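Sqt1 (Chaetomium thermophilum, PDB 4ZOY) acts as a WD40-repeat chaperone in ribosome biogenesis, probably capturing its ribosomal protein client (Rpl10 in the yeast relative) while that client is still being translated. Local coordinates at residues A[139-144]-A[160-165]; A[365-370]-A[405-410]; A[44-49]-A[84-89]. All coordinates share one frame; numbering follows the deposited sequence.

Contact 1. Residues A[139-144]-A[160-165]; sequences TEEINW and GASDGS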
loop_
_atom_site.group_PDB
_atom_site.type_symbol
_atom_site.label_atom_id
_atom_site.label_comp_id
_atom_site.label_asym_id
_atom_site.label_seq_id
_atom_site.Cartn_x
_atom_site.Cartn_y
_atom_site.Cartn_z
ATOM N N THR A 139 6.470 -17.058 -9.587
ATOM C CA THR A 139 7.570 -16.114 -9.788
ATOM C C THR A 139 8.660 -16.346 -8.749
ATOM O O THR A 139 8.469 -17.122 -7.817
ATOM C CB THR A 139 7.100 -14.647 -9.695
ATOM O OG1 THR A 139 6.871 -14.294 -8.323
ATOM C CG2 THR A 139 5.816 -14.436 -10.496
ATOM N N GLU A 140 9.787 -15.657 -8.901
ATOM C CA GLU A 140 10.909 -15.809 -7.973
ATOM C C GLU A 140 10.847 -14.842 -6.789
ATOM O O GLU A 140 11.386 -15.135 -5.721
ATOM C CB GLU A 140 12.240 -15.633 -8.710
ATOM C CG GLU A 140 12.483 -16.684 -9.787
ATOM C CD GLU A 140 13.840 -16.558 -10.462
ATOM O OE1 GLU A 140 14.447 -15.467 -10.409
ATOM O OE2 GLU A 140 14.300 -17.561 -11.046
ATOM N N GLU A 141 10.201 -13.691 -6.975
ATOM C CA GLU A 141 10.138 -12.671 -5.918
ATOM C C GLU A 141 8.858 -11.850 -6.022
ATOM O O GLU A 141 8.632 -11.197 -7.035
ATOM C CB GLU A 141 11.347 -11.730 -5.990
ATOM C CG GLU A 141 12.657 -12.318 -5.476
ATOM C CD GLU A 141 13.842 -11.385 -5.665
ATOM O OE1 GLU A 141 13.635 -10.171 -5.889
ATOM O OE2 GLU A 141 14.991 -11.870 -5.573
ATOM N N ILE A 142 8.041 -11.867 -4.971
ATOM C CA ILE A 142 6.833 -11.042 -4.893
ATOM C C ILE A 142 7.116 -9.666 -4.293
ATOM O O ILE A 142 7.620 -9.568 -3.177
ATOM C CB ILE A 142 5.761 -11.737 -4.063
ATOM C CG1 ILE A 142 5.286 -13.005 -4.789
ATOM C CG2 ILE A 142 4.582 -10.796 -3.823
ATOM C CD1 ILE A 142 4.485 -13.954 -3.925
ATOM N N ASN A 143 6.755 -8.611 -5.020
ATOM C CA ASN A 143 7.029 -7.242 -4.585
ATOM C C ASN A 143 5.877 -6.573 -3.842
ATOM O O ASN A 143 6.105 -5.717 -2.981
ATOM C CB ASN A 143 7.427 -6.380 -5.784
ATOM C CG ASN A 143 8.794 -6.730 -6.301
ATOM O OD1 ASN A 143 9.600 -7.308 -5.572
ATOM N ND2 ASN A 143 9.073 -6.383 -7.552
ATOM N N TRP A 144 4.643 -6.954 -4.173
ATOM C CA TRP A 144 3.470 -6.330 -3.574
ATOM C C TRP A 144 2.228 -7.175 -3.814
ATOM O O TRP A 144 2.188 -7.971 -4.752
ATOM C CB TRP A 144 3.249 -4.901 -4.130
ATOM C CG TRP A 144 3.129 -4.826 -5.631
ATOM C CD1 TRP A 144 4.134 -4.548 -6.518
ATOM C CD2 TRP A 144 1.953 -5.073 -6.424
ATOM N NE1 TRP A 144 3.651 -4.575 -7.809
ATOM C CE2 TRP A 144 2.321 -4.907 -7.776
ATOM C CE3 TRP A 144 0.623 -5.393 -6.120
ATOM C CZ2 TRP A 144 1.413 -5.077 -8.821
ATOM C CZ3 TRP A 144 -0.278 -5.556 -7.161
ATOM C CH2 TRP A 144 0.123 -5.398 -8.491
ATOM N N GLY A 160 2.573 -8.209 -8.022
ATOM C CA GLY A 160 3.572 -7.900 -9.023
ATOM C C GLY A 160 4.895 -8.480 -8.582
ATOM O O GLY A 160 5.141 -8.587 -7.379
ATOM N N ALA A 161 5.735 -8.854 -9.542
ATOM C CA ALA A 161 6.963 -9.592 -9.233
ATOM C C ALA A 161 8.226 -8.970 -9.822
ATOM O O ALA A 161 8.161 -8.045 -10.630
ATOM C CB ALA A 161 6.827 -11.037 -9.713
ATOM N N SER A 162 9.380 -9.502 -9.419
ATOM C CA SER A 162 10.669 -8.957 -9.843
ATOM C C SER A 162 10.949 -9.164 -11.331
ATOM O O SER A 162 11.767 -8.442 -11.913
ATOM C CB SER A 162 11.808 -9.573 -9.018
ATOM O OG SER A 162 11.901 -10.975 -9.219
ATOM N N ASP A 163 10.269 -10.130 -11.948
ATOM C CA ASP A 163 10.408 -10.347 -13.394
ATOM C C ASP A 163 9.469 -9.459 -14.211
ATOM O O ASP A 163 9.389 -9.580 -15.432
ATOM C CB ASP A 163 10.193 -11.827 -13.745
ATOM C CG ASP A 163 8.789 -12.326 -13.446
ATOM O OD1 ASP A 163 7.954 -11.571 -12.906
ATOM O OD2 ASP A 163 8.525 -13.514 -13.734
ATOM N N GLY A 164 8.758 -8.564 -13.529
ATOM C CA GLY A 164 7.885 -7.630 -14.209
ATOM C C GLY A 164 6.478 -8.151 -14.368
ATOM O O GLY A 164 5.595 -7.427 -14.808
ATOM N N SER A 165 6.263 -9.416 -14.015
ATOM C CA SER A 165 4.948 -10.013 -14.241
ATOM C C SER A 165 3.934 -9.575 -13.187
ATOM O O SER A 165 4.281 -9.203 -12.067
ATOM C CB SER A 165 5.039 -11.550 -14.298
ATOM O OG SER A 165 5.264 -12.128 -13.028
HETATM O O HOH W 1 10.384 -14.759 -11.722
HETATM O O HOH W 2 10.039 -12.769 -10.084
#

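Contact 2. Residues A[365-370]-A[405-410]; sequences RHLRGA and RRWDLR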
loop_
_atom_site.group_PDB
_atom_site.type_symbol
_atom_site.label_atom_id
_atom_site.label_comp_id
_atom_site.label_asym_id
_atom_site.label_seq_id
_atom_site.Cartn_x
_atom_site.Cartn_y
_atom_site.Cartn_z
ATOM N N ARG A 365 0.606 22.499 -1.213
ATOM C CA ARG A 365 1.576 22.608 -0.139
ATOM C C ARG A 365 2.741 21.672 -0.375
ATOM O O ARG A 365 2.566 20.522 -0.782
ATOM C CB ARG A 365 0.924 22.298 1.212
ATOM C CG ARG A 365 1.792 22.673 2.409
ATOM C CD ARG A 365 0.951 22.838 3.665
ATOM N NE ARG A 365 1.670 23.568 4.704
ATOM C CZ ARG A 365 1.098 24.059 5.800
ATOM N NH1 ARG A 365 -0.206 23.894 5.998
ATOM N NH2 ARG A 365 1.829 24.714 6.695
ATOM N N HIS A 366 3.944 22.172 -0.115
ATOM C CA HIS A 366 5.147 21.365 -0.145
ATOM C C HIS A 366 5.659 21.277 1.285
ATOM O O HIS A 366 6.214 22.242 1.815
ATOM C CB HIS A 366 6.189 21.994 -1.076
ATOM C CG HIS A 366 7.397 21.140 -1.312
ATOM N ND1 HIS A 366 8.507 21.609 -1.982
ATOM C CD2 HIS A 366 7.665 19.849 -0.997
ATOM C CE1 HIS A 366 9.413 20.651 -2.054
ATOM N NE2 HIS A 366 8.925 19.568 -1.470
ATOM N N LEU A 367 5.431 20.131 1.915
ATOM C CA LEU A 367 5.859 19.908 3.298
ATOM C C LEU A 367 7.285 19.382 3.308
ATOM O O LEU A 367 7.527 18.167 3.329
ATOM C CB LEU A 367 4.920 18.928 4.012
ATOM C CG LEU A 367 3.467 19.359 4.193
ATOM C CD1 LEU A 367 2.633 18.191 4.700
ATOM C CD2 LEU A 367 3.367 20.540 5.148
ATOM N N ARG A 368 8.243 20.300 3.265
ATOM C CA ARG A 368 9.645 19.917 3.287
ATOM C C ARG A 368 10.002 19.405 4.674
ATOM O O ARG A 368 9.561 19.955 5.674
ATOM C CB ARG A 368 10.554 21.095 2.909
ATOM C CG ARG A 368 10.208 21.762 1.581
ATOM C CD ARG A 368 10.950 23.096 1.460
ATOM N NE ARG A 368 10.560 23.861 0.275
ATOM C CZ ARG A 368 11.266 23.903 -0.849
ATOM N NH1 ARG A 368 12.398 23.218 -0.946
ATOM N NH2 ARG A 368 10.844 24.628 -1.881
ATOM N N GLY A 369 10.779 18.335 4.730
ATOM C CA GLY A 369 11.196 17.799 6.015
ATOM C C GLY A 369 10.078 17.182 6.837
ATOM O O GLY A 369 10.148 17.132 8.066
ATOM N N ALA A 370 9.032 16.707 6.163
ATOM C CA ALA A 370 7.953 15.990 6.829
ATOM C C ALA A 370 8.504 14.814 7.630
ATOM O O ALA A 370 8.005 14.508 8.716
ATOM C CB ALA A 370 6.929 15.498 5.803
ATOM N N ARG A 405 3.538 10.313 11.498
ATOM C CA ARG A 405 2.940 11.628 11.675
ATOM C C ARG A 405 1.561 11.699 11.059
ATOM O O ARG A 405 1.224 10.917 10.177
ATOM C CB ARG A 405 3.843 12.715 11.080
ATOM C CG ARG A 405 5.147 12.897 11.847
ATOM C CD ARG A 405 5.930 14.141 11.467
ATOM N NE ARG A 405 7.030 14.303 12.419
ATOM C CZ ARG A 405 8.242 13.791 12.246
ATOM N NH1 ARG A 405 8.544 13.125 11.142
ATOM N NH2 ARG A 405 9.170 13.951 13.188
ATOM N N ARG A 406 0.751 12.639 11.538
ATOM C CA ARG A 406 -0.523 12.865 10.885
ATOM C C ARG A 406 -0.662 14.344 10.602
ATOM O O ARG A 406 -0.283 15.194 11.422
ATOM C CB ARG A 406 -1.680 12.362 11.709
ATOM C CG ARG A 406 -2.971 12.507 10.910
ATOM C CD ARG A 406 -4.059 11.777 11.544
ATOM N NE ARG A 406 -3.871 10.339 11.519
ATOM C CZ ARG A 406 -4.529 9.513 12.321
ATOM N NH1 ARG A 406 -5.365 10.010 13.235
ATOM N NH2 ARG A 406 -4.364 8.215 12.229
ATOM N N TRP A 407 -1.196 14.627 9.421
ATOM C CA TRP A 407 -1.209 15.961 8.854
ATOM C C TRP A 407 -2.618 16.381 8.508
ATOM O O TRP A 407 -3.416 15.573 8.018
ATOM C CB TRP A 407 -0.354 16.020 7.590
ATOM C CG TRP A 407 1.005 15.438 7.748
ATOM C CD1 TRP A 407 1.374 14.146 7.528
ATOM C CD2 TRP A 407 2.182 16.136 8.149
ATOM N NE1 TRP A 407 2.717 13.996 7.767
ATOM C CE2 TRP A 407 3.235 15.202 8.160
ATOM C CE3 TRP A 407 2.446 17.460 8.518
ATOM C CZ2 TRP A 407 4.532 15.547 8.512
ATOM C CZ3 TRP A 407 3.733 17.804 8.864
ATOM C CH2 TRP A 407 4.761 16.853 8.859
ATOM N N ASP A 408 -2.897 17.651 8.771
ATOM C CA ASP A 408 -4.110 18.332 8.338
ATOM C C ASP A 408 -3.772 19.068 7.047
ATOM O O ASP A 408 -2.994 20.021 7.055
ATOM C CB ASP A 408 -4.574 19.282 9.461
ATOM C CG ASP A 408 -5.645 20.275 9.033
ATOM O OD1 ASP A 408 -6.211 20.187 7.926
ATOM O OD2 ASP A 408 -5.922 21.163 9.871
ATOM N N LEU A 409 -4.357 18.626 5.934
ATOM C CA LEU A 409 -3.965 19.141 4.623
ATOM C C LEU A 409 -4.877 20.252 4.108
ATOM O O LEU A 409 -4.826 20.588 2.928
ATOM C CB LEU A 409 -3.924 18.002 3.596
ATOM C CG LEU A 409 -2.945 16.858 3.905
ATOM C CD1 LEU A 409 -2.911 15.888 2.735
ATOM C CD2 LEU A 409 -1.543 17.369 4.225
ATOM N N ARG A 410 -5.707 20.821 4.974
ATOM C CA ARG A 410 -6.585 21.904 4.517
ATOM C C ARG A 410 -5.815 23.166 4.136
ATOM O O ARG A 410 -6.253 23.912 3.263
ATOM C CB ARG A 410 -7.625 22.246 5.588
ATOM C CG ARG A 410 -8.654 21.161 5.798
ATOM C CD ARG A 410 -9.549 21.499 6.978
ATOM N NE ARG A 410 -8.786 21.594 8.221
ATOM C CZ ARG A 410 -9.258 22.092 9.361
ATOM N NH1 ARG A 410 -10.497 22.564 9.426
ATOM N NH2 ARG A 410 -8.487 22.127 10.439
HETATM O O HOH W 3 -1.262 21.366 5.338
#

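Contact 3. Residues A[44-49]-A[84-89]; sequences PGKGYV and EIDGHT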
loop_
_atom_site.group_PDB
_atom_site.type_symbol
_atom_site.label_atom_id
_atom_site.label_comp_id
_atom_site.label_asym_id
_atom_site.label_seq_id
_atom_site.Cartn_x
_atom_site.Cartn_y
_atom_site.Cartn_z
ATOM N N PRO A 44 15.290 -17.415 6.877
ATOM C CA PRO A 44 13.899 -17.608 6.460
ATOM C C PRO A 44 13.056 -16.365 6.693
ATOM O O PRO A 44 13.509 -15.403 7.312
ATOM C CB PRO A 44 13.426 -18.759 7.346
ATOM C CG PRO A 44 14.253 -18.614 8.594
ATOM C CD PRO A 44 15.593 -18.114 8.140
ATOM N N GLY A 45 11.838 -16.391 6.169
ATOM C CA GLY A 45 10.870 -15.355 6.473
ATOM C C GLY A 45 9.961 -15.854 7.573
ATOM O O GLY A 45 9.874 -17.058 7.833
ATOM N N LYS A 46 9.277 -14.927 8.229
ATOM C CA LYS A 46 8.390 -15.262 9.320
ATOM C C LYS A 46 7.269 -14.246 9.386
ATOM O O LYS A 46 7.491 -13.042 9.195
ATOM C CB LYS A 46 9.144 -15.291 10.651
ATOM C CG LYS A 46 8.305 -15.667 11.858
ATOM C CD LYS A 46 8.082 -17.164 11.923
ATOM C CE LYS A 46 7.503 -17.578 13.262
ATOM N NZ LYS A 46 7.396 -19.065 13.383
ATOM N N GLY A 47 6.075 -14.733 9.684
ATOM C CA GLY A 47 4.946 -13.858 9.886
ATOM C C GLY A 47 4.210 -14.205 11.160
ATOM O O GLY A 47 4.352 -15.308 11.703
ATOM N N TYR A 48 3.411 -13.263 11.635
ATOM C CA TYR A 48 2.594 -13.455 12.816
ATOM C C TYR A 48 1.229 -12.827 12.622
ATOM O O TYR A 48 1.085 -11.861 11.864
ATOM C CB TYR A 48 3.264 -12.848 14.049
ATOM C CG TYR A 48 4.534 -13.536 14.475
ATOM C CD1 TYR A 48 4.488 -14.683 15.262
ATOM C CD2 TYR A 48 5.774 -13.037 14.104
ATOM C CE1 TYR A 48 5.654 -15.318 15.662
ATOM C CE2 TYR A 48 6.951 -13.664 14.501
ATOM C CZ TYR A 48 6.877 -14.803 15.280
ATOM O OH TYR A 48 8.035 -15.432 15.679
ATOM N N VAL A 49 0.223 -13.367 13.297
ATOM C CA VAL A 49 -1.046 -12.675 13.401
ATOM C C VAL A 49 -1.218 -12.218 14.836
ATOM O O VAL A 49 -0.998 -12.991 15.774
ATOM C CB VAL A 49 -2.237 -13.548 12.978
ATOM C CG1 VAL A 49 -3.527 -12.739 13.065
ATOM C CG2 VAL A 49 -2.020 -14.077 11.567
ATOM N N GLU A 84 1.101 -18.165 13.757
ATOM C CA GLU A 84 2.429 -18.010 13.183
ATOM C C GLU A 84 2.416 -18.422 11.723
ATOM O O GLU A 84 1.852 -19.458 11.363
ATOM C CB GLU A 84 3.463 -18.837 13.955
ATOM C CG GLU A 84 3.675 -18.364 15.380
ATOM C CD GLU A 84 4.859 -19.036 16.052
ATOM O OE1 GLU A 84 5.782 -19.480 15.340
ATOM O OE2 GLU A 84 4.867 -19.094 17.298
ATOM N N ILE A 85 3.034 -17.604 10.880
ATOM C CA ILE A 85 3.113 -17.897 9.462
ATOM C C ILE A 85 4.480 -18.462 9.119
ATOM O O ILE A 85 5.473 -17.735 9.078
ATOM C CB ILE A 85 2.844 -16.639 8.608
ATOM C CG1 ILE A 85 1.480 -16.040 8.955
ATOM C CG2 ILE A 85 2.938 -16.982 7.123
ATOM C CD1 ILE A 85 1.266 -14.650 8.355
ATOM N N ASP A 86 4.524 -19.773 8.881
ATOM C CA ASP A 86 5.759 -20.464 8.534
ATOM C C ASP A 86 5.726 -20.969 7.099
ATOM O O ASP A 86 4.660 -21.081 6.501
ATOM C CB ASP A 86 5.997 -21.642 9.484
ATOM C CG ASP A 86 6.201 -21.204 10.923
ATOM O OD1 ASP A 86 6.990 -20.269 11.153
ATOM O OD2 ASP A 86 5.570 -21.797 11.822
ATOM N N GLY A 87 6.892 -21.282 6.551
ATOM C CA GLY A 87 6.959 -21.849 5.218
ATOM C C GLY A 87 7.698 -21.004 4.201
ATOM O O GLY A 87 8.026 -21.480 3.115
ATOM N N HIS A 88 7.952 -19.742 4.528
ATOM C CA HIS A 88 8.723 -18.903 3.628
ATOM C C HIS A 88 10.212 -19.075 3.893
ATOM O O HIS A 88 10.668 -18.974 5.036
ATOM C CB HIS A 88 8.314 -17.435 3.759
ATOM C CG HIS A 88 6.965 -17.137 3.184
ATOM N ND1 HIS A 88 6.768 -16.908 1.835
ATOM C CD2 HIS A 88 5.752 -17.026 3.766
ATOM C CE1 HIS A 88 5.488 -16.676 1.620
ATOM N NE2 HIS A 88 4.846 -16.737 2.772
ATOM N N THR A 89 10.961 -19.341 2.826
ATOM C CA THR A 89 12.384 -19.618 2.926
ATOM C C THR A 89 13.204 -18.360 2.687
ATOM O O THR A 89 14.435 -18.381 2.688
ATOM C CB THR A 89 12.798 -20.714 1.928
ATOM O OG1 THR A 89 12.372 -20.350 0.609
ATOM C CG2 THR A 89 12.146 -22.039 2.311
HETATM O O HOH W 4 7.390 -18.048 6.968
#

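Contact 1. Residues A[139-144]-A[160-165]
One face of the Trp144 indole lies on the bare backbone of Gly160, whose N sits 3.3 Å above the ring plane and over its centre. The nearest ring atom is CE2, and Gly160 CA follows the ring from CE2 toward NE1 with no side chain to hold the indole off. Trp144 CG stands between its own backbone N and carbonyl carbon (chi1 56°), which folds the ring back over the partner strand. A second flat group, the Asn143 amide, reaches along the backbone, its ND2 3.5 Å from Ala161 C; its hydrogen bond goes beyond the pair, to Cys193 O. Strands 142-147 and 156-161, which carry these contacts, form the antiparallel hairpin that opens a four-stranded propeller blade. Asn143 N donates to Gly160 O (2.9 Å, 164° at the hydrogen), and Ser162 N to Glu141 O (3.0 Å). The bond from Gly160 N back to Trp144 O is weak, and the register slips by one residue between Ile142 and Trp144, a beta bulge. Past Ala161 the chain reverses in a type I turn ending at Gly164, the tight hairpin link into the next strand. Asp163 OD1 is gripped twice there: by Ser165 OG at 2.7 Å on the syn side, and by Ser165 N from 47° above the carboxylate plane, closing an Asx turn. Ser165 OG also bonds Trp167 NE1, while the methyl CG2 of Thr139 rests 3.5 Å from that same Ser165 OG. At the loop end, around Glu140 and Glu141, two waters add to the direct bonds: one molecule accepts from Glu141 N and lies 2.7 Å from Ser162 OG, and a second accepts from Glu140 N and donates weakly to Asp163 OD2.

Contact 2. Residues A[365-370]-A[405-410]
Leu367 and Trp407 meet because each carries CG beside its backbone N, anti to the carbonyl carbon (chi1 -63° and -49°), and Leu367 then runs extended to CD1. The two side chains run antiparallel, passing each other flank to flank, and CD1 comes to rest over one face of the indole in a CH-pi contact, 4.2 Å from the centroid of the six-membered ring and offset toward its rim. Leu367 CD1 also meets Leu409 CD2 at 4.3 Å. Farther along the ring, Ala370 CB touches Trp407 CZ2 (3.6 Å), while Ala370 O lies at the ring edge, in its plane, with Arg405 NH1 2.8 Å away. That guanidinium is anchored elsewhere, by salt bridges to Glu444 and Asp401. At the other end a water donates to Asp408 O and accepts weakly from Arg365 NH1. Arg410 forms a bidentate salt bridge with Asp408, NE to OD1 and NH2 to OD2, while its backbone N reaches OD1 from the opposite face, making an Asx turn. Trp407 NE1 bonds Ser397 OG inside its own blade. Trp407-Asp408 is the signature WD dipeptide of a WD40 repeat, its indole packed here against the strand end and linker arriving from the preceding blade.

Contact 3. Residues A[44-49]-A[84-89]
Gly47 and Ile85 make the close-packed half of the contact, an antiparallel hydrogen-bonded pair in which Ile85 N donates to Gly47 O (2.8 Å, 173° at the hydrogen) and Gly47 N returns a bond to Ile85 O (3.1 Å). Ile85 CB lies 3.7 Å from Gly47 CA, and its CD1 reaches over the glycine on the buried side. The other side, with Tyr48 and Glu84, is the charged, solvent-facing one. Lys46 bends at chi2 (78°), bringing NZ between two carboxylates: it forms salt bridges with Asp86 OD1 on the syn lone pair and Glu84 OE1 on the anti side, each at 2.6 Å. Glu84 CG also lies alongside Tyr48 CE1 (3.6 Å). The looser part starts near Asp86, where the two backbones draw apart and a water fills in for direct pairing, donating to Gly45 O and Ile85 O and accepting from His88 N; they meet again where Gly45 N donates to His88 O (3.1 Å). Strand 45-51 runs between strand 30-36 and the outermost strand 83-85 of its blade. Ile85 packs on Leu105 of strand 104-109 and Tyr117 of strand 114-120 in the next blade, where His88 bonds Ser107 and Asp111, the His-Ser-Asp network of WD40 repeats.

How the contacts relate
From the N terminus, contact 3 comes first: it closes the long connection, unmodelled over 56-76, between the third and fourth strands of one blade and leads into the next. Contact 1 then closes the short hairpin 145-159 at the start of a blade two further on. Contact 2 comes last, bracketing residues 371-404 and joining two successive blades. The three loops follow in series; none nests within or crosses another. Contacts 1 and 3 are near neighbours, their nearest atoms about 6 Å apart, whereas contact 2 lies across the chain's centre from both. Together they sample pairing within blades and packing between blades around an eight-bladed propeller.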